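Local coordinates for peroxisomal membrane protein LPX1 (Saccharomyces cerevisiae, PDB 2Y6U) that hydrolyses ester bonds in peroxisomes, with acyl esterase, triacylglycerol lipase and phospholipase A activity, and has the alpha/beta hydrolase fold, at residues 170-175 with 275-280; 301-306 with 313-318. All coordinates share one frame; numbering follows the deposited sequence.

How the contacts relate
Following the chain from the N terminus, contact 1 opens just after strand 164-168 and closes when helix 273-279 returns to that loop, so it spans about a hundred residues, more of them helix than strand. Contact 2 comes next: after strand 286-292, helix 300-309 folds back against edge strand 313-318, with six residues between its segments. The two loops neither nest nor cross but follow in series, and they meet in space. Asn302 of contact 2 bridges them, its OD1 probably accepting from the backbone N of both Val172 and Ile173, while the Phe305 ring packs on Ile277. Helix 300-309 thus lies between loop, helix 273-279 and sheet.

Contact 1: residues 170-175 with 275-280; sequences PVVITR and FLISNV
Val172 presses its CG1 methyl onto two neighbouring residues of a helix, overlapping Ile277 and Leu276 together. Within the alpha/beta hydrolase fold this is the meeting of the loop that leaves strand 164-168 with the helix that precedes strand 286-292, and it shows a loop meeting a helix through branched aliphatic groups, with no hydrogen bond between the two segments. Val172 CG1 lies 3.8 Å from Ile277 CG1, and the two side chains slide past each other in opposite directions. Because CG1 stands anti to the backbone nitrogen of Val172 (chi1 -180°), the same methyl also meets Leu276, whose CD2 is 4.0 Å from it and whose side chain runs across at about a right angle. Ile173 widens the patch. Ile173 CG1 is 4.0 Å from Ile277 CD1, so that the CG1-CD1 arm of Ile277 spans both loop residues.

The surroundings set this small apolar seam between helix 146-157 and the dimer surface. Leu276 continues onto Phe149, Leu152 and Ala153 of helix 146-157. On the loop side, Val171 shares a backbone hydrogen bond with Ser145, which lies in a sequence that fits a nucleophile elbow, so the loop probably borders the active site. Other residues of the helix face the second subunit: Phe275 stacks edge-to-face with Phe282 of that subunit, and Asn279 OD1 bonds Asn279 ND2 of the same neighbour.

Asn279 also folds back on its own helix. Asn279 ND2 sits 3.6 Å above the plane of the Phe275 ring, over the centre. The same Asn279 ND2 donates to Phe275 O at 2.8 Å through a distinctly bent bond, with an N-H...O angle of 135°.

Contact 2: residues 301-306 with 313-318; sequences QNQLFL and YHLDVI
Tyr313 brings the CD1-CE1 side of its ring up to the backbone of Leu306, with CD1 3.8 Å from Leu306 O and CE1 4.2 Å from Leu306 CB. The two segments belong to a beta-alpha-beta crossover of the alpha/beta hydrolase fold, in which helix 300-309 links strand 286-292 to the parallel edge strand 313-318 and covers one side of both. Farther along, Gln303 reaches over Leu315 at about a right angle. With CG anti to the backbone nitrogen (chi1 -173°) and the chain extended beyond it, the amide NE2 of Gln303 arrives 3.7 Å from Leu315 CD2.

The polar ends meet through a water rather than directly. Gln303 NE2 donates to it at 2.8 Å, and Tyr313 OH lies 2.7 Å from the same water oxygen. The hydroxyl is further held by His289 ND1 on strand 286-292, a second-shell residue that also packs on Gln303 and Leu306. A phenylalanine in place of Tyr313 would probably keep the ring beside Leu306 but leave both His289 ND1 and the bridging water without that mate.

On the other side of the strand, Asp316 forms a salt bridge with Arg336 and hydrogen-bonds His340, tying the strand to helix 330-347. His314 NE2, donating within its ring plane, meets Asp316 OD1 at 3.1 Å from above the carboxylate plane.

Contact 1: residues 170-175 with 275-280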
ATOM      1  N   PRO A 170      17.123   8.978  10.426  1.00 23.44           N
ATOM      2  CA  PRO A 170      15.876   9.174   9.770  1.00 23.21           C
ATOM      3  C   PRO A 170      15.379  10.627  10.001  1.00 24.71           C
ATOM      4  O   PRO A 170      15.532  11.169  11.097  1.00 26.64           O
ATOM      5  CB  PRO A 170      14.931   8.178  10.445  1.00 22.27           C
ATOM      6  CG  PRO A 170      15.506   7.983  11.779  1.00 22.75           C
ATOM      7  CD  PRO A 170      17.027   8.081  11.567  1.00 25.97           C
ATOM      8  N   VAL A 171      14.669  11.156   8.975  1.00 23.48           N
ATOM      9  CA  VAL A 171      14.029  12.459   9.048  1.00 24.84           C
ATOM     10  C   VAL A 171      12.496  12.282   9.077  1.00 23.96           C
ATOM     11  O   VAL A 171      11.939  11.819   8.089  1.00 22.60           O
ATOM     12  CB  VAL A 171      14.402  13.322   7.800  1.00 26.35           C
ATOM     13  CG1 VAL A 171      13.559  14.671   7.800  1.00 28.51           C
ATOM     14  CG2 VAL A 171      15.938  13.628   7.867  1.00 27.71           C
ATOM     15  N   VAL A 172      11.929  12.575  10.258  1.00 25.74           N
ATOM     16  CA  VAL A 172      10.500  12.355  10.528  1.00 26.63           C
ATOM     17  C   VAL A 172       9.840  13.620  11.004  1.00 28.30           C
ATOM     18  O   VAL A 172       8.903  14.123  10.360  1.00 28.21           O
ATOM     19  CB  VAL A 172      10.240  11.160  11.437  1.00 25.40           C
ATOM     20  CG1 VAL A 172       8.754  11.008  11.649  1.00 30.88           C
ATOM     21  CG2 VAL A 172      10.852   9.878  10.825  1.00 25.07           C
ATOM     22  N   ILE A 173      10.336  14.165  12.110  1.00 30.76           N
ATOM     23  CA  ILE A 173       9.829  15.434  12.652  1.00 32.09           C
ATOM     24  C   ILE A 173      10.833  16.520  12.310  1.00 35.22           C
ATOM     25  O   ILE A 173      12.031  16.508  12.736  1.00 33.94           O
ATOM     26  CB  ILE A 173       9.559  15.337  14.132  1.00 32.77           C
ATOM     27  CG1 ILE A 173       8.496  14.190  14.332  1.00 34.52           C
ATOM     28  CG2 ILE A 173       9.065  16.751  14.765  1.00 34.04           C
ATOM     29  CD1 ILE A 173       8.392  13.839  15.669  1.00 41.94           C
ATOM     30  N   THR A 174      10.364  17.486  11.536  1.00 37.42           N
ATOM     31  CA  THR A 174      11.217  18.623  11.150  1.00 41.54           C
ATOM     32  C   THR A 174      10.922  19.879  12.000  1.00 45.68           C
ATOM     33  O   THR A 174       9.884  19.992  12.654  1.00 44.88           O
ATOM     34  CB  THR A 174      11.151  18.859   9.581  1.00 41.40           C
ATOM     35  OG1 THR A 174       9.802  18.859   9.144  1.00 46.52           O
ATOM     36  CG2 THR A 174      11.757  17.689   8.841  1.00 38.73           C
ATOM     37  N   ARG A 175      11.856  20.823  12.011  1.00 49.86           N
ATOM     38  CA  ARG A 175      11.612  22.109  12.657  1.00 55.89           C
ATOM     39  C   ARG A 175      10.569  22.909  11.884  1.00 59.72           C
ATOM     40  O   ARG A 175      10.679  23.046  10.673  1.00 60.59           O
ATOM     41  CB  ARG A 175      12.908  22.918  12.720  1.00 57.28           C
ATOM     42  CG  ARG A 175      13.975  22.279  13.605  1.00 57.69           C
ATOM     43  CD  ARG A 175      15.194  23.148  13.790  1.00 59.80           C
ATOM     44  NE  ARG A 175      16.231  22.514  14.610  1.00 59.25           N
ATOM     45  CZ  ARG A 175      17.096  21.585  14.197  1.00 56.96           C
ATOM     46  NH1 ARG A 175      17.082  21.125  12.965  1.00 57.69           N
ATOM     47  NH2 ARG A 175      18.009  21.118  15.030  1.00 57.60           N
ATOM     48  N   PHE A 275       0.857  11.703   8.414  1.00 22.32           N
ATOM     49  CA  PHE A 275       0.379  10.321   8.191  1.00 23.45           C
ATOM     50  C   PHE A 275       1.359   9.289   8.761  1.00 22.17           C
ATOM     51  O   PHE A 275       0.996   8.390   9.497  1.00 23.83           O
ATOM     52  CB  PHE A 275       0.172  10.074   6.710  1.00 23.18           C
ATOM     53  CG  PHE A 275      -0.262   8.619   6.424  1.00 23.00           C
ATOM     54  CD1 PHE A 275      -1.569   8.250   6.566  1.00 26.98           C
ATOM     55  CD2 PHE A 275       0.657   7.669   6.183  1.00 24.28           C
ATOM     56  CE1 PHE A 275      -1.959   6.910   6.322  1.00 27.25           C
ATOM     57  CE2 PHE A 275       0.269   6.355   5.917  1.00 26.62           C
ATOM     58  CZ  PHE A 275      -1.026   5.998   5.989  1.00 24.41           C
ATOM     59  N   LEU A 276       2.652   9.495   8.524  1.00 20.64           N
ATOM     60  CA  LEU A 276       3.708   8.629   9.041  1.00 21.57           C
ATOM     61  C   LEU A 276       3.798   8.718  10.556  1.00 21.50           C
ATOM     62  O   LEU A 276       3.732   7.686  11.247  1.00 22.96           O
ATOM     63  CB  LEU A 276       5.062   8.842   8.339  1.00 23.35           C
ATOM     64  CG  LEU A 276       5.986   7.806   9.043  1.00 29.44           C
ATOM     65  CD1 LEU A 276       5.594   6.322   8.577  1.00 23.75           C
ATOM     66  CD2 LEU A 276       7.367   8.077   9.224  1.00 31.18           C
ATOM     67  N   ILE A 277       3.795   9.945  11.102  1.00 21.83           N
ATOM     68  CA  ILE A 277       3.876  10.197  12.473  1.00 22.19           C
ATOM     69  C   ILE A 277       2.759   9.508  13.199  1.00 24.60           C
ATOM     70  O   ILE A 277       2.987   8.910  14.288  1.00 25.35           O
ATOM     71  CB  ILE A 277       3.920  11.704  12.792  1.00 22.61           C
ATOM     72  CG1 ILE A 277       5.243  12.317  12.206  1.00 25.05           C
ATOM     73  CG2 ILE A 277       3.692  12.048  14.280  1.00 25.97           C
ATOM     74  CD1 ILE A 277       5.203  13.858  12.126  1.00 27.61           C
ATOM     75  N   SER A 278       1.556   9.612  12.655  1.00 21.45           N
ATOM     76  CA  SER A 278       0.388   9.014  13.301  1.00 23.41           C
ATOM     77  C   SER A 278       0.424   7.416  13.362  1.00 21.57           C
ATOM     78  O   SER A 278      -0.371   6.790  14.120  1.00 23.55           O
ATOM     79  CB  SER A 278      -0.844   9.425  12.533  1.00 24.48           C
ATOM     80  OG  SER A 278      -2.015   8.992  13.224  1.00 25.18           O
ATOM     81  N   ASN A 279       1.243   6.831  12.528  1.00 20.36           N
ATOM     82  CA  ASN A 279       1.325   5.412  12.300  1.00 20.46           C
ATOM     83  C   ASN A 279       2.552   4.697  12.785  1.00 20.97           C
ATOM     84  O   ASN A 279       2.643   3.431  12.725  1.00 23.52           O
ATOM     85  CB  ASN A 279       1.031   5.084  10.819  1.00 18.99           C
ATOM     86  CG  ASN A 279      -0.406   5.239  10.551  1.00 20.55           C
ATOM     87  OD1 ASN A 279      -1.220   4.578  11.233  1.00 23.09           O
ATOM     88  ND2 ASN A 279      -0.808   6.206   9.706  1.00 19.92           N
ATOM     89  N   VAL A 280       3.541   5.431  13.274  1.00 21.63           N
ATOM     90  CA  VAL A 280       4.736   4.787  13.846  1.00 20.44           C
ATOM     91  C   VAL A 280       4.378   3.780  14.967  1.00 21.29           C
ATOM     92  O   VAL A 280       5.014   2.718  15.070  1.00 23.22           O
ATOM     93  CB  VAL A 280       5.750   5.862  14.319  1.00 21.17           C
ATOM     94  CG1 VAL A 280       6.960   5.152  15.035  1.00 22.41           C
ATOM     95  CG2 VAL A 280       6.318   6.554  13.081  1.00 20.03           C
TER

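Contact 2: residues 301-306 with 313-318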
ATOM      1  N   GLN A 301      13.108  16.432  19.138  1.00 33.89           N
ATOM      2  CA  GLN A 301      11.844  15.745  19.126  1.00 34.33           C
ATOM      3  C   GLN A 301      11.800  14.634  18.096  1.00 34.00           C
ATOM      4  O   GLN A 301      11.066  13.634  18.252  1.00 33.83           O
ATOM      5  CB  GLN A 301      10.691  16.725  18.862  1.00 39.73           C
ATOM      6  CG  GLN A 301      10.458  17.660  19.998  1.00 44.78           C
ATOM      7  CD  GLN A 301      11.579  18.723  20.175  1.00 54.19           C
ATOM      8  OE1 GLN A 301      12.303  19.113  19.189  1.00 48.32           O
ATOM      9  NE2 GLN A 301      11.742  19.195  21.466  1.00 54.23           N
ATOM     10  N   ASN A 302      12.582  14.762  17.028  1.00 32.99           N
ATOM     11  CA  ASN A 302      12.644  13.718  16.007  1.00 32.61           C
ATOM     12  C   ASN A 302      13.119  12.382  16.631  1.00 32.69           C
ATOM     13  O   ASN A 302      12.446  11.321  16.567  1.00 32.30           O
ATOM     14  CB  ASN A 302      13.572  14.137  14.858  1.00 32.38           C
ATOM     15  CG  ASN A 302      13.648  13.088  13.722  1.00 32.41           C
ATOM     16  OD1 ASN A 302      12.690  12.915  12.986  1.00 30.29           O
ATOM     17  ND2 ASN A 302      14.820  12.435  13.555  1.00 29.80           N
ATOM     18  N   GLN A 303      14.310  12.404  17.226  1.00 30.65           N
ATOM     19  CA  GLN A 303      14.771  11.224  17.908  1.00 29.83           C
ATOM     20  C   GLN A 303      13.911  10.747  19.051  1.00 30.89           C
ATOM     21  O   GLN A 303      13.652   9.517  19.177  1.00 32.15           O
ATOM     22  CB  GLN A 303      16.238  11.474  18.411  1.00 32.32           C
ATOM     23  CG  GLN A 303      16.850  10.247  18.989  1.00 32.21           C
ATOM     24  CD  GLN A 303      18.216  10.500  19.596  1.00 33.11           C
ATOM     25  OE1 GLN A 303      18.993  11.331  19.083  1.00 29.49           O
ATOM     26  NE2 GLN A 303      18.456   9.925  20.750  1.00 28.44           N
ATOM     27  N   LEU A 304      13.445  11.652  19.903  1.00 30.79           N
ATOM     28  CA  LEU A 304      12.697  11.250  21.060  1.00 31.67           C
ATOM     29  C   LEU A 304      11.324  10.660  20.699  1.00 30.37           C
ATOM     30  O   LEU A 304      10.767   9.795  21.434  1.00 29.14           O
ATOM     31  CB  LEU A 304      12.557  12.390  22.048  1.00 33.56           C
ATOM     32  CG  LEU A 304      13.973  12.908  22.527  1.00 41.04           C
ATOM     33  CD1 LEU A 304      13.764  13.854  23.524  1.00 43.76           C
ATOM     34  CD2 LEU A 304      15.039  11.867  22.933  1.00 44.52           C
ATOM     35  N   PHE A 305      10.771  11.146  19.613  1.00 28.09           N
ATOM     36  CA  PHE A 305       9.474  10.639  19.167  1.00 27.06           C
ATOM     37  C   PHE A 305       9.618   9.122  18.791  1.00 24.90           C
ATOM     38  O   PHE A 305       8.777   8.339  19.138  1.00 24.32           O
ATOM     39  CB  PHE A 305       8.934  11.445  18.001  1.00 29.20           C
ATOM     40  CG  PHE A 305       7.764  10.777  17.315  1.00 27.72           C
ATOM     41  CD1 PHE A 305       6.503  10.824  17.900  1.00 34.48           C
ATOM     42  CD2 PHE A 305       7.952  10.112  16.133  1.00 32.27           C
ATOM     43  CE1 PHE A 305       5.439  10.178  17.277  1.00 36.23           C
ATOM     44  CE2 PHE A 305       6.920   9.496  15.550  1.00 31.77           C
ATOM     45  CZ  PHE A 305       5.708   9.486  16.108  1.00 30.82           C
ATOM     46  N   LEU A 306      10.675   8.779  18.092  1.00 24.07           N
ATOM     47  CA  LEU A 306      10.921   7.441  17.685  1.00 25.27           C
ATOM     48  C   LEU A 306      11.149   6.509  18.838  1.00 24.91           C
ATOM     49  O   LEU A 306      10.534   5.457  18.962  1.00 23.09           O
ATOM     50  CB  LEU A 306      12.024   7.354  16.681  1.00 24.02           C
ATOM     51  CG  LEU A 306      11.678   8.015  15.377  1.00 24.59           C
ATOM     52  CD1 LEU A 306      12.904   7.930  14.505  1.00 28.42           C
ATOM     53  CD2 LEU A 306      10.436   7.438  14.620  1.00 22.73           C
ATOM     54  N   TYR A 313      12.731  -1.088  20.075  1.00 28.34           N
ATOM     55  CA  TYR A 313      13.595  -0.005  19.618  1.00 26.61           C
ATOM     56  C   TYR A 313      14.982  -0.107  20.237  1.00 27.84           C
ATOM     57  O   TYR A 313      15.108  -0.487  21.460  1.00 28.88           O
ATOM     58  CB  TYR A 313      12.967   1.283  20.110  1.00 26.70           C
ATOM     59  CG  TYR A 313      13.755   2.559  19.858  1.00 26.39           C
ATOM     60  CD1 TYR A 313      13.648   3.241  18.695  1.00 26.92           C
ATOM     61  CD2 TYR A 313      14.688   3.050  20.826  1.00 27.72           C
ATOM     62  CE1 TYR A 313      14.329   4.348  18.440  1.00 26.09           C
ATOM     63  CE2 TYR A 313      15.341   4.158  20.608  1.00 26.87           C
ATOM     64  CZ  TYR A 313      15.193   4.849  19.428  1.00 26.04           C
ATOM     65  OH  TYR A 313      15.874   6.017  19.233  1.00 25.08           O
ATOM     66  N   HIS A 314      16.019   0.166  19.426  1.00 25.58           N
ATOM     67  CA  HIS A 314      17.379   0.194  19.907  1.00 28.64           C
ATOM     68  C   HIS A 314      18.089   1.368  19.283  1.00 28.96           C
ATOM     69  O   HIS A 314      18.093   1.489  18.053  1.00 27.60           O
ATOM     70  CB  HIS A 314      18.115  -1.068  19.517  1.00 29.97           C
ATOM     71  CG  HIS A 314      19.593  -1.036  19.858  1.00 36.20           C
ATOM     72  ND1 HIS A 314      20.127  -1.620  20.994  1.00 42.69           N
ATOM     73  CD2 HIS A 314      20.636  -0.426  19.241  1.00 39.08           C
ATOM     74  CE1 HIS A 314      21.437  -1.446  21.005  1.00 46.78           C
ATOM     75  NE2 HIS A 314      21.768  -0.677  19.986  1.00 37.50           N
ATOM     76  N   LEU A 315      18.728   2.224  20.078  1.00 27.12           N
ATOM     77  CA  LEU A 315      19.505   3.343  19.571  1.00 26.89           C
ATOM     78  C   LEU A 315      20.997   2.961  19.573  1.00 29.15           C
ATOM     79  O   LEU A 315      21.527   2.396  20.574  1.00 29.11           O
ATOM     80  CB  LEU A 315      19.334   4.615  20.473  1.00 28.15           C
ATOM     81  CG  LEU A 315      20.082   5.881  19.947  1.00 28.33           C
ATOM     82  CD1 LEU A 315      19.351   6.516  18.703  1.00 25.76           C
ATOM     83  CD2 LEU A 315      20.347   6.809  21.144  1.00 28.35           C
ATOM     84  N   ASP A 316      21.715   3.298  18.471  1.00 28.62           N
ATOM     85  CA  ASP A 316      23.180   3.270  18.460  1.00 32.02           C
ATOM     86  C   ASP A 316      23.684   4.644  18.095  1.00 32.27           C
ATOM     87  O   ASP A 316      23.197   5.239  17.150  1.00 30.51           O
ATOM     88  CB  ASP A 316      23.778   2.421  17.358  1.00 34.11           C
ATOM     89  CG  ASP A 316      23.784   1.042  17.663  1.00 38.60           C
ATOM     90  OD1 ASP A 316      24.311   0.647  18.761  1.00 38.83           O
ATOM     91  OD2 ASP A 316      23.140   0.348  16.856  1.00 41.31           O
ATOM     92  N   VAL A 317      24.612   5.149  18.849  1.00 31.28           N
ATOM     93  CA  VAL A 317      25.129   6.521  18.626  1.00 32.71           C
ATOM     94  C   VAL A 317      26.554   6.324  18.062  1.00 32.25           C
ATOM     95  O   VAL A 317      27.370   5.631  18.673  1.00 32.57           O
ATOM     96  CB  VAL A 317      25.128   7.317  19.924  1.00 36.40           C
ATOM     97  CG1 VAL A 317      25.808   8.670  19.803  1.00 37.55           C
ATOM     98  CG2 VAL A 317      23.658   7.560  20.446  1.00 35.04           C
ATOM     99  N   ILE A 318      26.824   6.912  16.923  1.00 30.54           N
ATOM    100  CA  ILE A 318      28.104   6.816  16.302  1.00 31.94           C
ATOM    101  C   ILE A 318      28.921   7.950  16.778  1.00 34.85           C
ATOM    102  O   ILE A 318      28.615   9.103  16.482  1.00 35.15           O
ATOM    103  CB  ILE A 318      28.001   6.823  14.710  1.00 29.01           C
ATOM    104  CG1 ILE A 318      27.059   5.763  14.135  1.00 29.53           C
ATOM    105  CG2 ILE A 318      29.437   6.662  14.091  1.00 29.82           C
ATOM    106  CD1 ILE A 318      27.396   4.329  14.544  1.00 32.88           C
TER
HETATM  107  O   HOH W   1      16.648   7.808  21.141  1.00 33.71           O